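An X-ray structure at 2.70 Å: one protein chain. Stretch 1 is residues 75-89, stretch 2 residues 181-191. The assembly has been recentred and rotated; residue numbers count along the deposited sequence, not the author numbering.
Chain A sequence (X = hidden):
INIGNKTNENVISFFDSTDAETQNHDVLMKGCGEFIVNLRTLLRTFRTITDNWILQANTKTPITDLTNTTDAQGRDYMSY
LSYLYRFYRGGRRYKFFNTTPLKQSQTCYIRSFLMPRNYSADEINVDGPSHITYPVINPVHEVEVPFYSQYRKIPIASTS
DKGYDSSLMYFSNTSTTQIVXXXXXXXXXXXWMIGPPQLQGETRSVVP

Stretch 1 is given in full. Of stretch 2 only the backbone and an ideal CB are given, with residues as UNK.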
ATOM      1  N   ARG A  75       3.606  31.825 -36.933  1.00 34.22           N
ATOM      2  CA  ARG A  75       2.540  32.176 -36.002  1.00 34.96           C
ATOM      3  C   ARG A  75       2.611  31.351 -34.718  1.00 35.16           C
ATOM      4  O   ARG A  75       2.623  31.912 -33.622  1.00 36.21           O
ATOM      5  CB  ARG A  75       1.166  31.984 -36.651  1.00 36.67           C
ATOM      6  CG  ARG A  75       0.013  32.365 -35.733  1.00 37.41           C
ATOM      7  CD  ARG A  75      -1.340  31.980 -36.306  1.00 40.10           C
ATOM      8  NE  ARG A  75      -2.408  32.188 -35.329  1.00 43.33           N
ATOM      9  CZ  ARG A  75      -3.674  31.822 -35.507  1.00 44.10           C
ATOM     10  NH1 ARG A  75      -4.044  31.223 -36.631  1.00 44.87           N
ATOM     11  NH2 ARG A  75      -4.570  32.045 -34.555  1.00 43.31           N
ATOM     12  N   ASP A  76       2.653  30.025 -34.847  1.00 34.31           N
ATOM     13  CA  ASP A  76       2.723  29.156 -33.673  1.00 33.90           C
ATOM     14  C   ASP A  76       4.164  28.974 -33.204  1.00 33.07           C
ATOM     15  O   ASP A  76       5.098  29.458 -33.840  1.00 33.03           O
ATOM     16  CB  ASP A  76       2.092  27.787 -33.962  1.00 35.58           C
ATOM     17  CG  ASP A  76       2.950  26.917 -34.862  1.00 38.68           C
ATOM     18  OD1 ASP A  76       2.633  25.716 -35.000  1.00 38.62           O
ATOM     19  OD2 ASP A  76       3.937  27.427 -35.434  1.00 42.17           O
ATOM     20  N   TYR A  77       4.344  28.266 -32.094  1.00 32.59           N
ATOM     21  CA  TYR A  77       5.677  28.047 -31.546  1.00 32.26           C
ATOM     22  C   TYR A  77       6.577  27.178 -32.415  1.00 32.67           C
ATOM     23  O   TYR A  77       7.760  27.479 -32.575  1.00 33.66           O
ATOM     24  CB  TYR A  77       5.583  27.443 -30.142  1.00 32.05           C
ATOM     25  CG  TYR A  77       4.916  28.347 -29.131  1.00 31.38           C
ATOM     26  CD1 TYR A  77       5.175  29.715 -29.117  1.00 30.72           C
ATOM     27  CD2 TYR A  77       4.045  27.833 -28.170  1.00 31.68           C
ATOM     28  CE1 TYR A  77       4.587  30.551 -28.177  1.00 32.08           C
ATOM     29  CE2 TYR A  77       3.451  28.664 -27.221  1.00 32.03           C
ATOM     30  CZ  TYR A  77       3.728  30.021 -27.233  1.00 31.93           C
ATOM     31  OH  TYR A  77       3.145  30.854 -26.306  1.00 35.32           O
ATOM     32  N   MET A  78       6.035  26.101 -32.973  1.00 32.44           N
ATOM     33  CA  MET A  78       6.841  25.229 -33.816  1.00 32.83           C
ATOM     34  C   MET A  78       7.426  25.987 -34.998  1.00 32.59           C
ATOM     35  O   MET A  78       8.596  25.812 -35.340  1.00 34.17           O
ATOM     36  CB  MET A  78       6.018  24.041 -34.316  1.00 34.01           C
ATOM     37  CG  MET A  78       5.811  22.970 -33.266  1.00 36.36           C
ATOM     38  SD  MET A  78       5.120  21.468 -33.956  1.00 40.93           S
ATOM     39  CE  MET A  78       6.573  20.740 -34.674  1.00 38.00           C
ATOM     40  N   SER A  79       6.612  26.836 -35.615  1.00 30.64           N
ATOM     41  CA  SER A  79       7.063  27.622 -36.753  1.00 28.45           C
ATOM     42  C   SER A  79       7.994  28.745 -36.311  1.00 27.33           C
ATOM     43  O   SER A  79       9.105  28.885 -36.821  1.00 27.06           O
ATOM     44  CB  SER A  79       5.864  28.217 -37.490  1.00 28.26           C
ATOM     45  OG  SER A  79       6.288  29.032 -38.567  1.00 30.40           O
ATOM     46  N   TYR A  80       7.534  29.540 -35.351  1.00 26.15           N
ATOM     47  CA  TYR A  80       8.313  30.663 -34.848  1.00 26.06           C
ATOM     48  C   TYR A  80       9.705  30.257 -34.371  1.00 27.38           C
ATOM     49  O   TYR A  80      10.703  30.863 -34.763  1.00 29.41           O
ATOM     50  CB  TYR A  80       7.565  31.348 -33.705  1.00 24.49           C
ATOM     51  CG  TYR A  80       8.109  32.714 -33.356  1.00 26.30           C
ATOM     52  CD1 TYR A  80       8.014  33.773 -34.259  1.00 26.76           C
ATOM     53  CD2 TYR A  80       8.713  32.953 -32.123  1.00 26.55           C
ATOM     54  CE1 TYR A  80       8.505  35.039 -33.940  1.00 25.55           C
ATOM     55  CE2 TYR A  80       9.207  34.215 -31.796  1.00 25.68           C
ATOM     56  CZ  TYR A  80       9.097  35.252 -32.707  1.00 25.94           C
ATOM     57  OH  TYR A  80       9.567  36.503 -32.376  1.00 25.87           O
ATOM     58  N   LEU A  81       9.771  29.231 -33.529  1.00 26.99           N
ATOM     59  CA  LEU A  81      11.046  28.766 -32.993  1.00 25.78           C
ATOM     60  C   LEU A  81      11.925  28.038 -34.012  1.00 26.29           C
ATOM     61  O   LEU A  81      13.149  28.008 -33.868  1.00 26.21           O
ATOM     62  CB  LEU A  81      10.805  27.852 -31.786  1.00 24.59           C
ATOM     63  CG  LEU A  81      10.178  28.491 -30.543  1.00 24.27           C
ATOM     64  CD1 LEU A  81       9.850  27.413 -29.521  1.00 23.63           C
ATOM     65  CD2 LEU A  81      11.132  29.515 -29.951  1.00 23.11           C
ATOM     66  N   SER A  82      11.310  27.459 -35.040  1.00 25.81           N
ATOM     67  CA  SER A  82      12.070  26.729 -36.049  1.00 26.51           C
ATOM     68  C   SER A  82      13.064  27.629 -36.776  1.00 26.93           C
ATOM     69  O   SER A  82      14.085  27.159 -37.279  1.00 28.51           O
ATOM     70  CB  SER A  82      11.127  26.083 -37.071  1.00 25.77           C
ATOM     71  OG  SER A  82      10.576  27.047 -37.951  1.00 25.77           O
ATOM     72  N   TYR A  83      12.762  28.922 -36.824  1.00 26.89           N
ATOM     73  CA  TYR A  83      13.621  29.887 -37.500  1.00 25.58           C
ATOM     74  C   TYR A  83      14.944  30.161 -36.788  1.00 25.36           C
ATOM     75  O   TYR A  83      15.841  30.778 -37.363  1.00 27.56           O
ATOM     76  CB  TYR A  83      12.861  31.198 -37.707  1.00 25.82           C
ATOM     77  CG  TYR A  83      12.015  31.222 -38.962  1.00 25.90           C
ATOM     78  CD1 TYR A  83      12.607  31.343 -40.218  1.00 26.16           C
ATOM     79  CD2 TYR A  83      10.625  31.133 -38.894  1.00 26.14           C
ATOM     80  CE1 TYR A  83      11.837  31.378 -41.380  1.00 27.38           C
ATOM     81  CE2 TYR A  83       9.842  31.165 -40.053  1.00 27.60           C
ATOM     82  CZ  TYR A  83      10.456  31.290 -41.292  1.00 28.13           C
ATOM     83  OH  TYR A  83       9.695  31.340 -42.441  1.00 28.16           O
ATOM     84  N   LEU A  84      15.068  29.699 -35.547  1.00 24.51           N
ATOM     85  CA  LEU A  84      16.293  29.899 -34.772  1.00 23.60           C
ATOM     86  C   LEU A  84      17.247  28.710 -34.872  1.00 23.54           C
ATOM     87  O   LEU A  84      18.374  28.772 -34.383  1.00 23.54           O
ATOM     88  CB  LEU A  84      15.959  30.134 -33.297  1.00 23.58           C
ATOM     89  CG  LEU A  84      15.173  31.385 -32.908  1.00 24.82           C
ATOM     90  CD1 LEU A  84      14.886  31.361 -31.415  1.00 24.01           C
ATOM     91  CD2 LEU A  84      15.968  32.626 -33.275  1.00 25.86           C
ATOM     92  N   TYR A  85      16.794  27.632 -35.506  1.00 23.25           N
ATOM     93  CA  TYR A  85      17.601  26.422 -35.644  1.00 22.35           C
ATOM     94  C   TYR A  85      17.635  25.926 -37.084  1.00 22.49           C
ATOM     95  O   TYR A  85      16.917  26.444 -37.940  1.00 22.69           O
ATOM     96  CB  TYR A  85      17.033  25.339 -34.729  1.00 20.93           C
ATOM     97  CG  TYR A  85      16.936  25.784 -33.287  1.00 20.13           C
ATOM     98  CD1 TYR A  85      18.044  25.720 -32.441  1.00 19.47           C
ATOM     99  CD2 TYR A  85      15.751  26.318 -32.781  1.00 19.70           C
ATOM    100  CE1 TYR A  85      17.975  26.178 -31.128  1.00 18.18           C
ATOM    101  CE2 TYR A  85      15.672  26.781 -31.468  1.00 18.13           C
ATOM    102  CZ  TYR A  85      16.788  26.709 -30.651  1.00 18.31           C
ATOM    103  OH  TYR A  85      16.723  27.180 -29.360  1.00 18.27           O
ATOM    104  N   ARG A  86      18.461  24.916 -37.349  1.00 23.18           N
ATOM    105  CA  ARG A  86      18.580  24.370 -38.699  1.00 24.70           C
ATOM    106  C   ARG A  86      18.028  22.953 -38.854  1.00 25.80           C
ATOM    107  O   ARG A  86      17.631  22.557 -39.948  1.00 26.79           O
ATOM    108  CB  ARG A  86      20.043  24.380 -39.148  1.00 25.41           C
ATOM    109  CG  ARG A  86      20.248  23.912 -40.585  1.00 26.49           C
ATOM    110  CD  ARG A  86      19.615  24.884 -41.571  1.00 29.05           C
ATOM    111  NE  ARG A  86      20.342  26.150 -41.630  1.00 29.98           N
ATOM    112  CZ  ARG A  86      19.828  27.291 -42.080  1.00 30.55           C
ATOM    113  NH1 ARG A  86      18.575  27.333 -42.511  1.00 32.37           N
ATOM    114  NH2 ARG A  86      20.569  28.391 -42.102  1.00 31.16           N
ATOM    115  N   PHE A  87      18.005  22.192 -37.766  1.00 26.89           N
ATOM    116  CA  PHE A  87      17.520  20.814 -37.811  1.00 26.60           C
ATOM    117  C   PHE A  87      16.415  20.550 -36.800  1.00 27.02           C
ATOM    118  O   PHE A  87      16.278  21.272 -35.811  1.00 27.43           O
ATOM    119  CB  PHE A  87      18.671  19.846 -37.522  1.00 26.34           C
ATOM    120  CG  PHE A  87      19.796  19.920 -38.509  1.00 25.37           C
ATOM    121  CD1 PHE A  87      19.702  19.284 -39.744  1.00 25.43           C
ATOM    122  CD2 PHE A  87      20.957  20.625 -38.205  1.00 25.56           C
ATOM    123  CE1 PHE A  87      20.747  19.345 -40.661  1.00 24.64           C
ATOM    124  CE2 PHE A  87      22.009  20.693 -39.115  1.00 26.11           C
ATOM    125  CZ  PHE A  87      21.903  20.052 -40.347  1.00 25.17           C
ATOM    126  N   TYR A  88      15.630  19.508 -37.058  1.00 27.40           N
ATOM    127  CA  TYR A  88      14.559  19.108 -36.153  1.00 27.26           C
ATOM    128  C   TYR A  88      14.670  17.602 -35.952  1.00 27.85           C
ATOM    129  O   TYR A  88      15.392  16.922 -36.683  1.00 26.92           O
ATOM    130  CB  TYR A  88      13.180  19.491 -36.710  1.00 25.86           C
ATOM    131  CG  TYR A  88      12.652  18.631 -37.837  1.00 26.21           C
ATOM    132  CD1 TYR A  88      12.155  17.350 -37.594  1.00 26.56           C
ATOM    133  CD2 TYR A  88      12.610  19.115 -39.141  1.00 26.87           C
ATOM    134  CE1 TYR A  88      11.627  16.575 -38.625  1.00 28.27           C
ATOM    135  CE2 TYR A  88      12.084  18.350 -40.178  1.00 29.34           C
ATOM    136  CZ  TYR A  88      11.594  17.083 -39.914  1.00 29.92           C
ATOM    137  OH  TYR A  88      11.068  16.332 -40.942  1.00 33.10           O
ATOM    138  N   ARG A  89      13.957  17.078 -34.964  1.00 29.16           N
ATOM    139  CA  ARG A  89      14.027  15.656 -34.673  1.00 27.89           C
ATOM    140  C   ARG A  89      12.919  15.250 -33.713  1.00 27.54           C
ATOM    141  O   ARG A  89      12.666  15.934 -32.725  1.00 30.41           O
ATOM    142  CB  ARG A  89      15.398  15.354 -34.072  1.00 28.60           C
ATOM    143  CG  ARG A  89      15.604  13.945 -33.597  1.00 31.88           C
ATOM    144  CD  ARG A  89      15.465  13.838 -32.092  1.00 30.41           C
ATOM    145  NE  ARG A  89      16.059  12.594 -31.620  1.00 33.42           N
ATOM    146  CZ  ARG A  89      16.073  12.205 -30.352  1.00 33.90           C
ATOM    147  NH1 ARG A  89      15.519  12.964 -29.417  1.00 35.48           N
ATOM    148  NH2 ARG A  89      16.656  11.061 -30.019  1.00 35.66           N
ATOM    149  N   UNK A 181      -4.627  22.692 -34.362  1.00 27.53           N
ATOM    150  CA  UNK A 181      -3.617  23.060 -33.378  1.00 26.21           C
ATOM    151  C   UNK A 181      -2.578  21.947 -33.356  1.00 26.29           C
ATOM    152  O   UNK A 181      -2.930  20.769 -33.400  1.00 28.22           O
ATOM    153  CB  UNK A 181      -4.230  23.281 -31.994  1.00 26.21           C
ATOM    154  N   UNK A 182      -1.301  22.311 -33.296  1.00 26.16           N
ATOM    155  CA  UNK A 182      -0.247  21.306 -33.281  1.00 26.55           C
ATOM    156  C   UNK A 182       0.801  21.528 -32.200  1.00 26.27           C
ATOM    157  O   UNK A 182       0.786  22.531 -31.484  1.00 26.30           O
ATOM    158  CB  UNK A 182       0.440  21.269 -34.647  1.00 26.55           C
ATOM    159  N   UNK A 183       1.712  20.568 -32.106  1.00 26.35           N
ATOM    160  CA  UNK A 183       2.809  20.584 -31.148  1.00 26.27           C
ATOM    161  C   UNK A 183       3.658  19.368 -31.480  1.00 26.80           C
ATOM    162  O   UNK A 183       3.270  18.551 -32.315  1.00 28.15           O
ATOM    163  CB  UNK A 183       2.318  20.565 -29.699  1.00 26.27           C
ATOM    164  N   UNK A 184       4.818  19.251 -30.848  1.00 26.91           N
ATOM    165  CA  UNK A 184       5.663  18.102 -31.108  1.00 28.11           C
ATOM    166  C   UNK A 184       5.339  17.019 -30.099  1.00 28.25           C
ATOM    167  O   UNK A 184       4.708  17.302 -29.082  1.00 28.91           O
ATOM    168  CB  UNK A 184       7.145  18.479 -31.052  1.00 28.11           C
ATOM    169  N   UNK A 185       5.738  15.780 -30.369  1.00 28.86           N
ATOM    170  CA  UNK A 185       5.470  14.714 -29.414  1.00 29.51           C
ATOM    171  C   UNK A 185       6.476  14.894 -28.279  1.00 30.11           C
ATOM    172  O   UNK A 185       7.206  15.883 -28.255  1.00 30.08           O
ATOM    173  CB  UNK A 185       5.575  13.329 -30.056  1.00 29.51           C
ATOM    174  N   UNK A 186       6.524  13.960 -27.339  1.00 31.37           N
ATOM    175  CA  UNK A 186       7.428  14.104 -26.206  1.00 32.86           C
ATOM    176  C   UNK A 186       8.915  13.954 -26.553  1.00 31.92           C
ATOM    177  O   UNK A 186       9.770  14.006 -25.670  1.00 32.27           O
ATOM    178  CB  UNK A 186       7.057  13.072 -25.139  1.00 32.86           C
ATOM    179  N   UNK A 187       9.224  13.787 -27.839  1.00 30.99           N
ATOM    180  CA  UNK A 187      10.612  13.642 -28.285  1.00 29.80           C
ATOM    181  C   UNK A 187      11.046  14.743 -29.252  1.00 28.45           C
ATOM    182  O   UNK A 187      12.234  14.889 -29.543  1.00 28.16           O
ATOM    183  CB  UNK A 187      10.800  12.278 -28.951  1.00 29.80           C
ATOM    184  N   UNK A 188      10.083  15.517 -29.747  1.00 26.66           N
ATOM    185  CA  UNK A 188      10.366  16.582 -30.704  1.00 24.36           C
ATOM    186  C   UNK A 188      11.232  17.708 -30.156  1.00 24.39           C
ATOM    187  O   UNK A 188      10.998  18.209 -29.056  1.00 25.23           O
ATOM    188  CB  UNK A 188       9.047  17.171 -31.209  1.00 24.36           C
ATOM    189  N   UNK A 189      12.222  18.110 -30.947  1.00 24.72           N
ATOM    190  CA  UNK A 189      13.129  19.185 -30.568  1.00 23.73           C
ATOM    191  C   UNK A 189      13.871  19.728 -31.787  1.00 23.38           C
ATOM    192  O   UNK A 189      13.954  19.067 -32.827  1.00 22.21           O
ATOM    193  CB  UNK A 189      14.126  18.694 -29.516  1.00 23.73           C
ATOM    194  N   UNK A 190      14.391  20.943 -31.649  1.00 23.55           N
ATOM    195  CA  UNK A 190      15.167  21.584 -32.704  1.00 23.53           C
ATOM    196  C   UNK A 190      16.626  21.521 -32.277  1.00 25.97           C
ATOM    197  O   UNK A 190      16.925  21.340 -31.097  1.00 26.63           O
ATOM    198  CB  UNK A 190      14.713  23.024 -32.952  1.00 23.53           C
ATOM    199  N   UNK A 191      17.533  21.680 -33.233  1.00 27.60           N
ATOM    200  CA  UNK A 191      18.947  21.621 -32.912  1.00 29.03           C
ATOM    201  C   UNK A 191      19.819  22.450 -33.826  1.00 30.04           C
ATOM    202  O   UNK A 191      19.432  22.771 -34.948  1.00 31.75           O
ATOM    203  CB  UNK A 191      19.421  20.167 -32.950  1.00 29.03           C
TER

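Position 181 lies in a strand, and its CB points sideways, with nothing of stretch 1 within 5.5 Å. Stretch 1 sets no preference here. The residue is Ala181, which makes no contact with it.

Position 182 points toward stretch 1. Its ideal CB is 4.7 Å from Met78 SD and 5.0 Å from Asp76 OD1. Asp76 is the N-cap of the helix that starts at Tyr77: Asp76 OD2 accepts from Ser79 N at 2.7 Å, while OD1 has no partner within stretch 1. A long donor, Lys or Arg, would suit. The residue is Arg182, with chi1 p and the rest of the chain extended. Arg182 NE donates to Asp76 OD1 at 2.7 Å, nearly straight at 173°, in a salt bridge. A weak bond from Arg182 NH2 to the same OD1, 3.4 Å long, adds to it. Met78 CB lies over one face of the guanidinium.

At position 183 the CB points away, so a range of side chains could fit as far as stretch 1 is concerned. The residue is Ala183; its backbone C is 3.6 Å from Met78 SD.

Position 184 has phi/psi of -92/163, open to most residues. An ideal CB would point toward stretch 1, 4.3 Å from Met78 CE, so a small residue is a reasonable choice. It is Gly184.

Positions 185 and 186 have no stretch 1 atom within 5.5 Å of the ideal CB. A type I turn starts at 185, where Asn, Asp or Ser is often found. Asn185 OD1 accepts two weak bonds from the backbone N atoms of 187 and 188. Asp186 follows.

Position 187 points sideways, its ideal CB 4.8 Å from Arg89 NH1. An acid or a small polar residue would suit. Asp187 is found, but no salt bridge to Arg89 forms.

Position 188 points away overall, yet Met78 CE and the Tyr88 ring offer an apolar surface to a side chain that turns back. A large apolar residue would suit. Phe188, with chi1 t, does this: Met78 CE sits over its ring face, 3.3 Å from Phe188 CZ.

Position 189 pairs with Arg89 in the antiparallel sheet, and its CB shares a face with Phe87 and Arg89. A beta-branched residue would suit the strand. In Thr189, N donates to Arg89 O at 2.8 Å, and CG2 is 4.3 Å from Arg89 CD.

Position 190 faces a hollow lined by Tyr85, Tyr88 and the helix. Its ideal CB is 3.5 Å from Tyr85 CD2, so the start is tight, but there is room beyond. An aromatic or Leu would suit. Phe190 reaches the helix: Ser82 CA lies over its ring face, and CZ is 3.3 Å from Met78 O. The Tyr85 ring is nearly parallel but slid aside.

Position 191 pairs with Phe87; its ideal CB is 4.4 Å from Phe87 O. Small residues would suit. Gly191 N donates to Phe87 O at 2.9 Å, and Gly191 O accepts from Phe87 N at 3.2 Å.

Stretch 2 181-191: ARAGNDDFTFG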
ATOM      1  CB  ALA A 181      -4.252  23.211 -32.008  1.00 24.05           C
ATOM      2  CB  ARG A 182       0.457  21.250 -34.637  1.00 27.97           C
ATOM      3  CG  ARG A 182       1.248  22.500 -34.966  1.00 28.55           C
ATOM      4  CD  ARG A 182       2.075  22.316 -36.222  1.00 29.75           C
ATOM      5  NE  ARG A 182       2.792  23.538 -36.571  1.00 31.61           N
ATOM      6  CZ  ARG A 182       3.607  23.656 -37.614  1.00 32.22           C
ATOM      7  NH1 ARG A 182       3.816  22.620 -38.416  1.00 31.92           N
ATOM      8  NH2 ARG A 182       4.209  24.815 -37.856  1.00 32.82           N
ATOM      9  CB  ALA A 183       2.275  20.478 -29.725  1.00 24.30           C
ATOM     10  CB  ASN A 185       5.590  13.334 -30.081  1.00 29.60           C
ATOM     11  CG  ASN A 185       7.016  12.950 -30.395  1.00 30.77           C
ATOM     12  OD1 ASN A 185       7.891  13.804 -30.528  1.00 33.54           O
ATOM     13  ND2 ASN A 185       7.255  11.653 -30.536  1.00 31.49           N
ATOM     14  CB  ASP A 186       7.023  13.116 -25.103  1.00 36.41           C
ATOM     15  CG  ASP A 186       7.270  13.664 -23.704  1.00 40.70           C
ATOM     16  OD1 ASP A 186       6.924  14.840 -23.451  1.00 41.36           O
ATOM     17  OD2 ASP A 186       7.796  12.914 -22.853  1.00 43.63           O
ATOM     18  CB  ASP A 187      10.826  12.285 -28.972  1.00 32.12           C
ATOM     19  CG  ASP A 187      10.723  11.113 -28.013  1.00 36.22           C
ATOM     20  OD1 ASP A 187      11.413  11.130 -26.970  1.00 38.57           O
ATOM     21  OD2 ASP A 187       9.959  10.167 -28.311  1.00 36.61           O
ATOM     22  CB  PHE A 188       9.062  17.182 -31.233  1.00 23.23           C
ATOM     23  CG  PHE A 188       9.261  18.122 -32.384  1.00 21.84           C
ATOM     24  CD1 PHE A 188       9.454  17.635 -33.673  1.00 22.21           C
ATOM     25  CD2 PHE A 188       9.319  19.495 -32.174  1.00 22.43           C
ATOM     26  CE1 PHE A 188       9.706  18.501 -34.734  1.00 21.71           C
ATOM     27  CE2 PHE A 188       9.571  20.369 -33.226  1.00 22.06           C
ATOM     28  CZ  PHE A 188       9.766  19.870 -34.510  1.00 21.52           C
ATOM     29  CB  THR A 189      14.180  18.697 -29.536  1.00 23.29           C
ATOM     30  OG1 THR A 189      14.980  19.803 -29.099  1.00 21.91           O
ATOM     31  CG2 THR A 189      15.093  17.654 -30.159  1.00 22.19           C
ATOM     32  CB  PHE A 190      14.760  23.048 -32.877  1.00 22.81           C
ATOM     33  CG  PHE A 190      13.380  23.236 -33.446  1.00 20.67           C
ATOM     34  CD1 PHE A 190      13.025  22.635 -34.640  1.00 20.09           C
ATOM     35  CD2 PHE A 190      12.439  24.014 -32.791  1.00 20.32           C
ATOM     36  CE1 PHE A 190      11.752  22.796 -35.173  1.00 19.71           C
ATOM     37  CE2 PHE A 190      11.161  24.181 -33.318  1.00 20.61           C
ATOM     38  CZ  PHE A 190      10.822  23.570 -34.513  1.00 20.44           C
TER
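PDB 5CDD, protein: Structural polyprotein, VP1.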